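Local structure of 6-carboxyhexanoate--CoA ligase (Aquifex aeolicus, 5TVA) at residues R77-I89 / V192-L205. The protein is a 6-carboxyhexanoate--CoA ligase (BioW), an alpha/beta enzyme whose single chain holds adenosine monophosphate and coenzyme A. Residues are numbered along the deposited sequence; the frame is centred on the assembly and turned at random.
Sequences REFAVKKLTQEGI and VSGKEIGYVRITPL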
loop_
_atom_site.group_PDB
_atom_site.type_symbol
_atom_site.label_atom_id
_atom_site.label_comp_id
_atom_site.label_asym_id
_atom_site.label_seq_id
_atom_site.Cartn_x
_atom_site.Cartn_y
_atom_site.Cartn_z
ATOM N N ARG A 77 -17.994 2.970 -1.423
ATOM C CA ARG A 77 -17.675 2.645 -0.042
ATOM C C ARG A 77 -18.650 1.625 0.533
ATOM O O ARG A 77 -18.263 0.802 1.370
ATOM C CB ARG A 77 -17.661 3.921 0.793
ATOM C CG ARG A 77 -16.686 4.951 0.265
ATOM C CD ARG A 77 -16.728 6.234 1.067
ATOM N NE ARG A 77 -15.700 7.166 0.616
ATOM C CZ ARG A 77 -15.638 8.441 0.988
ATOM N NH1 ARG A 77 -16.551 8.933 1.808
ATOM N NH2 ARG A 77 -14.672 9.225 0.535
ATOM N N GLU A 78 -19.904 1.645 0.088
ATOM C CA GLU A 78 -20.846 0.618 0.517
ATOM C C GLU A 78 -20.403 -0.752 0.018
ATOM O O GLU A 78 -20.421 -1.743 0.765
ATOM C CB GLU A 78 -22.242 0.969 0.003
ATOM C CG GLU A 78 -23.389 0.171 0.602
ATOM C CD GLU A 78 -24.747 0.809 0.314
ATOM O OE1 GLU A 78 -25.772 0.090 0.365
ATOM O OE2 GLU A 78 -24.783 2.030 0.030
ATOM N N PHE A 79 -19.983 -0.820 -1.246
ATOM C CA PHE A 79 -19.427 -2.060 -1.777
ATOM C C PHE A 79 -18.128 -2.426 -1.059
ATOM O O PHE A 79 -17.877 -3.603 -0.765
ATOM C CB PHE A 79 -19.205 -1.913 -3.281
ATOM C CG PHE A 79 -18.679 -3.147 -3.957
ATOM C CD1 PHE A 79 -19.466 -4.267 -4.100
ATOM C CD2 PHE A 79 -17.409 -3.161 -4.502
ATOM C CE1 PHE A 79 -18.983 -5.399 -4.746
ATOM C CE2 PHE A 79 -16.915 -4.289 -5.149
ATOM C CZ PHE A 79 -17.706 -5.407 -5.274
ATOM N N ALA A 80 -17.300 -1.421 -0.751
ATOM C CA ALA A 80 -16.030 -1.687 -0.085
ATOM C C ALA A 80 -16.255 -2.363 1.263
ATOM O O ALA A 80 -15.620 -3.378 1.577
ATOM C CB ALA A 80 -15.247 -0.386 0.072
ATOM N N VAL A 81 -17.195 -1.835 2.053
ATOM C CA VAL A 81 -17.577 -2.476 3.311
ATOM C C VAL A 81 -18.034 -3.915 3.073
ATOM O O VAL A 81 -17.698 -4.827 3.840
ATOM C CB VAL A 81 -18.660 -1.642 4.016
ATOM C CG1 VAL A 81 -19.089 -2.313 5.313
ATOM C CG2 VAL A 81 -18.145 -0.249 4.294
ATOM N N LYS A 82 -18.790 -4.146 2.003
ATOM C CA LYS A 82 -19.329 -5.482 1.765
ATOM C C LYS A 82 -18.217 -6.485 1.501
ATOM O O LYS A 82 -18.199 -7.571 2.094
ATOM C CB LYS A 82 -20.317 -5.462 0.597
ATOM C CG LYS A 82 -20.887 -6.827 0.271
ATOM C CD LYS A 82 -22.204 -6.699 -0.490
ATOM C CE LYS A 82 -22.010 -6.827 -1.992
ATOM N NZ LYS A 82 -21.849 -8.245 -2.434
ATOM N N LYS A 83 -17.285 -6.142 0.605
ATOM C CA LYS A 83 -16.195 -7.063 0.287
ATOM C C LYS A 83 -15.350 -7.362 1.522
ATOM O O LYS A 83 -14.902 -8.501 1.716
ATOM C CB LYS A 83 -15.333 -6.485 -0.843
ATOM C CG LYS A 83 -16.109 -6.249 -2.178
ATOM C CD LYS A 83 -16.649 -7.560 -2.701
ATOM C CE LYS A 83 -15.523 -8.538 -2.949
ATOM N NZ LYS A 83 -15.992 -9.847 -3.510
ATOM N N LEU A 84 -15.143 -6.353 2.381
ATOM C CA LEU A 84 -14.396 -6.554 3.623
ATOM C C LEU A 84 -15.057 -7.597 4.521
ATOM O O LEU A 84 -14.367 -8.424 5.137
ATOM C CB LEU A 84 -14.246 -5.223 4.370
ATOM C CG LEU A 84 -13.233 -4.244 3.760
ATOM C CD1 LEU A 84 -13.331 -2.806 4.318
ATOM C CD2 LEU A 84 -11.813 -4.803 3.924
ATOM N N THR A 85 -16.390 -7.579 4.626
ATOM C CA THR A 85 -17.022 -8.567 5.501
ATOM C C THR A 85 -16.925 -9.969 4.915
ATOM O O THR A 85 -17.164 -10.953 5.623
ATOM C CB THR A 85 -18.488 -8.231 5.795
ATOM O OG1 THR A 85 -19.293 -8.550 4.652
ATOM C CG2 THR A 85 -18.673 -6.779 6.193
ATOM N N GLN A 86 -16.574 -10.092 3.639
ATOM C CA GLN A 86 -16.292 -11.420 3.119
ATOM C C GLN A 86 -14.933 -11.943 3.557
ATOM O O GLN A 86 -14.563 -13.053 3.158
ATOM C CB GLN A 86 -16.360 -11.433 1.595
ATOM C CG GLN A 86 -17.661 -10.952 0.995
ATOM C CD GLN A 86 -17.632 -11.034 -0.516
ATOM O OE1 GLN A 86 -16.892 -11.838 -1.089
ATOM N NE2 GLN A 86 -18.414 -10.180 -1.173
ATOM N N GLU A 87 -14.159 -11.164 4.315
ATOM C CA GLU A 87 -12.978 -11.677 4.996
ATOM C C GLU A 87 -13.245 -11.915 6.479
ATOM O O GLU A 87 -12.305 -11.948 7.281
ATOM C CB GLU A 87 -11.774 -10.737 4.807
ATOM C CG GLU A 87 -11.131 -10.757 3.412
ATOM C CD GLU A 87 -10.326 -12.025 3.131
ATOM O OE1 GLU A 87 -10.179 -12.866 4.042
ATOM O OE2 GLU A 87 -9.842 -12.202 1.992
ATOM N N GLY A 88 -14.510 -12.075 6.860
ATOM C CA GLY A 88 -14.851 -12.331 8.240
ATOM C C GLY A 88 -14.846 -11.117 9.134
ATOM O O GLY A 88 -14.979 -11.264 10.354
ATOM N N ILE A 89 -14.694 -9.925 8.577
ATOM C CA ILE A 89 -14.670 -8.709 9.380
ATOM C C ILE A 89 -16.100 -8.285 9.680
ATOM O O ILE A 89 -16.958 -8.282 8.787
ATOM C CB ILE A 89 -13.897 -7.601 8.652
ATOM C CG1 ILE A 89 -12.428 -8.012 8.517
ATOM C CG2 ILE A 89 -14.071 -6.239 9.340
ATOM C CD1 ILE A 89 -11.559 -6.941 7.899
ATOM N N VAL A 192 -9.507 -2.862 -2.121
ATOM C CA VAL A 192 -9.733 -3.609 -0.904
ATOM C C VAL A 192 -9.126 -4.968 -1.184
ATOM O O VAL A 192 -9.221 -5.459 -2.313
ATOM C CB VAL A 192 -11.241 -3.655 -0.582
ATOM C CG1 VAL A 192 -11.946 -4.887 -1.188
ATOM C CG2 VAL A 192 -11.500 -3.406 0.849
ATOM N N SER A 193 -8.407 -5.543 -0.218
ATOM C CA SER A 193 -7.740 -6.796 -0.540
ATOM C C SER A 193 -7.755 -7.735 0.651
ATOM O O SER A 193 -7.946 -7.322 1.800
ATOM C CB SER A 193 -6.300 -6.579 -1.010
ATOM O OG SER A 193 -5.483 -6.165 0.059
ATOM N N GLY A 194 -7.539 -9.010 0.343
ATOM C CA GLY A 194 -7.519 -10.064 1.343
ATOM C C GLY A 194 -7.237 -11.363 0.630
ATOM O O GLY A 194 -7.253 -11.431 -0.606
ATOM N N LYS A 195 -6.953 -12.400 1.421
ATOM C CA LYS A 195 -6.562 -13.659 0.794
ATOM C C LYS A 195 -7.743 -14.332 0.103
ATOM O O LYS A 195 -7.549 -15.043 -0.892
ATOM C CB LYS A 195 -5.914 -14.598 1.820
ATOM C CG LYS A 195 -4.449 -14.303 2.062
ATOM C CD LYS A 195 -3.787 -15.284 3.013
ATOM C CE LYS A 195 -2.362 -14.840 3.304
ATOM N NZ LYS A 195 -1.597 -15.799 4.156
ATOM N N GLU A 196 -8.970 -14.094 0.582
ATOM C CA GLU A 196 -10.155 -14.697 -0.030
ATOM C C GLU A 196 -10.758 -13.826 -1.120
ATOM O O GLU A 196 -11.203 -14.348 -2.145
ATOM C CB GLU A 196 -11.232 -14.989 1.027
ATOM C CG GLU A 196 -10.717 -15.506 2.367
ATOM C CD GLU A 196 -9.973 -16.829 2.280
ATOM O OE1 GLU A 196 -9.546 -17.241 1.177
ATOM O OE2 GLU A 196 -9.806 -17.464 3.339
ATOM N N ILE A 197 -10.810 -12.507 -0.919
ATOM C CA ILE A 197 -11.448 -11.642 -1.903
ATOM C C ILE A 197 -10.485 -11.194 -2.990
ATOM O O ILE A 197 -10.915 -10.534 -3.950
ATOM C CB ILE A 197 -12.073 -10.407 -1.228
ATOM C CG1 ILE A 197 -10.998 -9.597 -0.502
ATOM C CG2 ILE A 197 -13.184 -10.838 -0.286
ATOM C CD1 ILE A 197 -11.469 -8.230 0.016
ATOM N N GLY A 198 -9.198 -11.531 -2.872
ATOM C CA GLY A 198 -8.204 -11.126 -3.840
ATOM C C GLY A 198 -7.923 -9.642 -3.735
ATOM O O GLY A 198 -7.988 -9.038 -2.657
ATOM N N TYR A 199 -7.612 -9.038 -4.886
ATOM C CA TYR A 199 -7.322 -7.611 -4.998
ATOM C C TYR A 199 -8.474 -6.979 -5.775
ATOM O O TYR A 199 -8.678 -7.281 -6.961
ATOM C CB TYR A 199 -5.967 -7.400 -5.674
ATOM C CG TYR A 199 -5.557 -5.956 -5.914
ATOM C CD1 TYR A 199 -5.005 -5.193 -4.894
ATOM C CD2 TYR A 199 -5.696 -5.364 -7.173
ATOM C CE1 TYR A 199 -4.611 -3.875 -5.105
ATOM C CE2 TYR A 199 -5.306 -4.038 -7.393
ATOM C CZ TYR A 199 -4.759 -3.303 -6.356
ATOM O OH TYR A 199 -4.363 -1.984 -6.539
ATOM N N VAL A 200 -9.230 -6.114 -5.106
ATOM C CA VAL A 200 -10.526 -5.660 -5.599
ATOM C C VAL A 200 -10.437 -4.158 -5.840
ATOM O O VAL A 200 -10.455 -3.362 -4.898
ATOM C CB VAL A 200 -11.658 -6.017 -4.628
ATOM C CG1 VAL A 200 -12.996 -5.732 -5.258
ATOM C CG2 VAL A 200 -11.571 -7.489 -4.273
ATOM N N ARG A 201 -10.346 -3.761 -7.113
ATOM C CA ARG A 201 -10.192 -2.354 -7.472
ATOM C C ARG A 201 -11.558 -1.696 -7.587
ATOM O O ARG A 201 -12.474 -2.261 -8.184
ATOM C CB ARG A 201 -9.418 -2.244 -8.780
ATOM C CG ARG A 201 -8.374 -3.355 -8.908
ATOM C CD ARG A 201 -7.606 -3.271 -10.199
ATOM N NE ARG A 201 -7.239 -1.894 -10.495
ATOM C CZ ARG A 201 -7.612 -1.254 -11.599
ATOM N NH1 ARG A 201 -8.346 -1.888 -12.507
ATOM N NH2 ARG A 201 -7.234 0.004 -11.797
ATOM N N ILE A 202 -11.709 -0.517 -6.988
ATOM C CA ILE A 202 -13.035 0.047 -6.766
ATOM C C ILE A 202 -13.006 1.547 -7.040
ATOM O O ILE A 202 -12.271 2.286 -6.375
ATOM C CB ILE A 202 -13.531 -0.234 -5.341
ATOM C CG1 ILE A 202 -13.801 -1.735 -5.184
ATOM C CG2 ILE A 202 -14.756 0.611 -5.021
ATOM C CD1 ILE A 202 -14.003 -2.191 -3.752
ATOM N N THR A 203 -13.818 1.994 -8.009
ATOM C CA THR A 203 -13.899 3.412 -8.404
ATOM C C THR A 203 -15.341 3.921 -8.377
ATOM O O THR A 203 -16.250 3.225 -8.833
ATOM C CB THR A 203 -13.346 3.648 -9.830
ATOM O OG1 THR A 203 -12.382 2.639 -10.153
ATOM C CG2 THR A 203 -12.697 5.020 -9.946
ATOM N N PRO A 204 -15.560 5.135 -7.842
ATOM C CA PRO A 204 -14.574 5.946 -7.128
ATOM C C PRO A 204 -14.806 5.954 -5.616
ATOM O O PRO A 204 -15.949 6.042 -5.160
ATOM C CB PRO A 204 -14.801 7.337 -7.715
ATOM C CG PRO A 204 -16.304 7.365 -7.958
ATOM C CD PRO A 204 -16.751 5.931 -8.200
ATOM N N LEU A 205 -13.730 5.875 -4.842
ATOM C CA LEU A 205 -13.841 5.919 -3.391
ATOM C C LEU A 205 -13.730 7.338 -2.830
ATOM O O LEU A 205 -13.820 7.519 -1.607
ATOM C CB LEU A 205 -12.795 4.988 -2.757
ATOM C CG LEU A 205 -13.105 3.488 -2.890
ATOM C CD1 LEU A 205 -11.912 2.599 -2.530
ATOM C CD2 LEU A 205 -14.289 3.154 -2.004
HETATM O O HOH W 1 -13.658 -11.040 -4.488
#
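Lys83 lies over Val192, Ile197 and Val200, where helix 73-85 packs on one face of a mixed beta-sheet. The strands beneath it, 190-194 and 198-203, form an antiparallel hairpin. Helix 158-173 touches Ser193, Tyr199 and Arg201, whose side chains turn away from helix 73-85 or stay clear of it. From the Lys83 backbone, CB meets Val192 CG1 at 3.8 Å. CG lies over one face of the Phe79 ring, toward its rim. The Lys83 chain then bends at chi2 and chi3 (-61° and -59°), which brings Lys83 CE to 4.2 Å from Ile197 CG2 and also near Val200 CG2. NZ donates to Gln86 OE1 and to a water, and that water donates to Ile197 O. Phe79 presents its ring edge to Ile202 CG1. Leu84 CD2 packs tightly on Val192 CG2, 3.4 Å away. Nearer the start of the helix, Arg77 uses NE and NH2 side-on, both donating to Leu205 O. Past the helix, the Glu87 carboxylate sits over the hairpin turn. Glu196 N is modelled on the syn side of Glu87 OE2 at 2.5 Å, shorter than usual, so its exact geometry is doubtful. Ile197 N donates to Glu87 OE2 from above the carboxylate plane, at 3.1 Å.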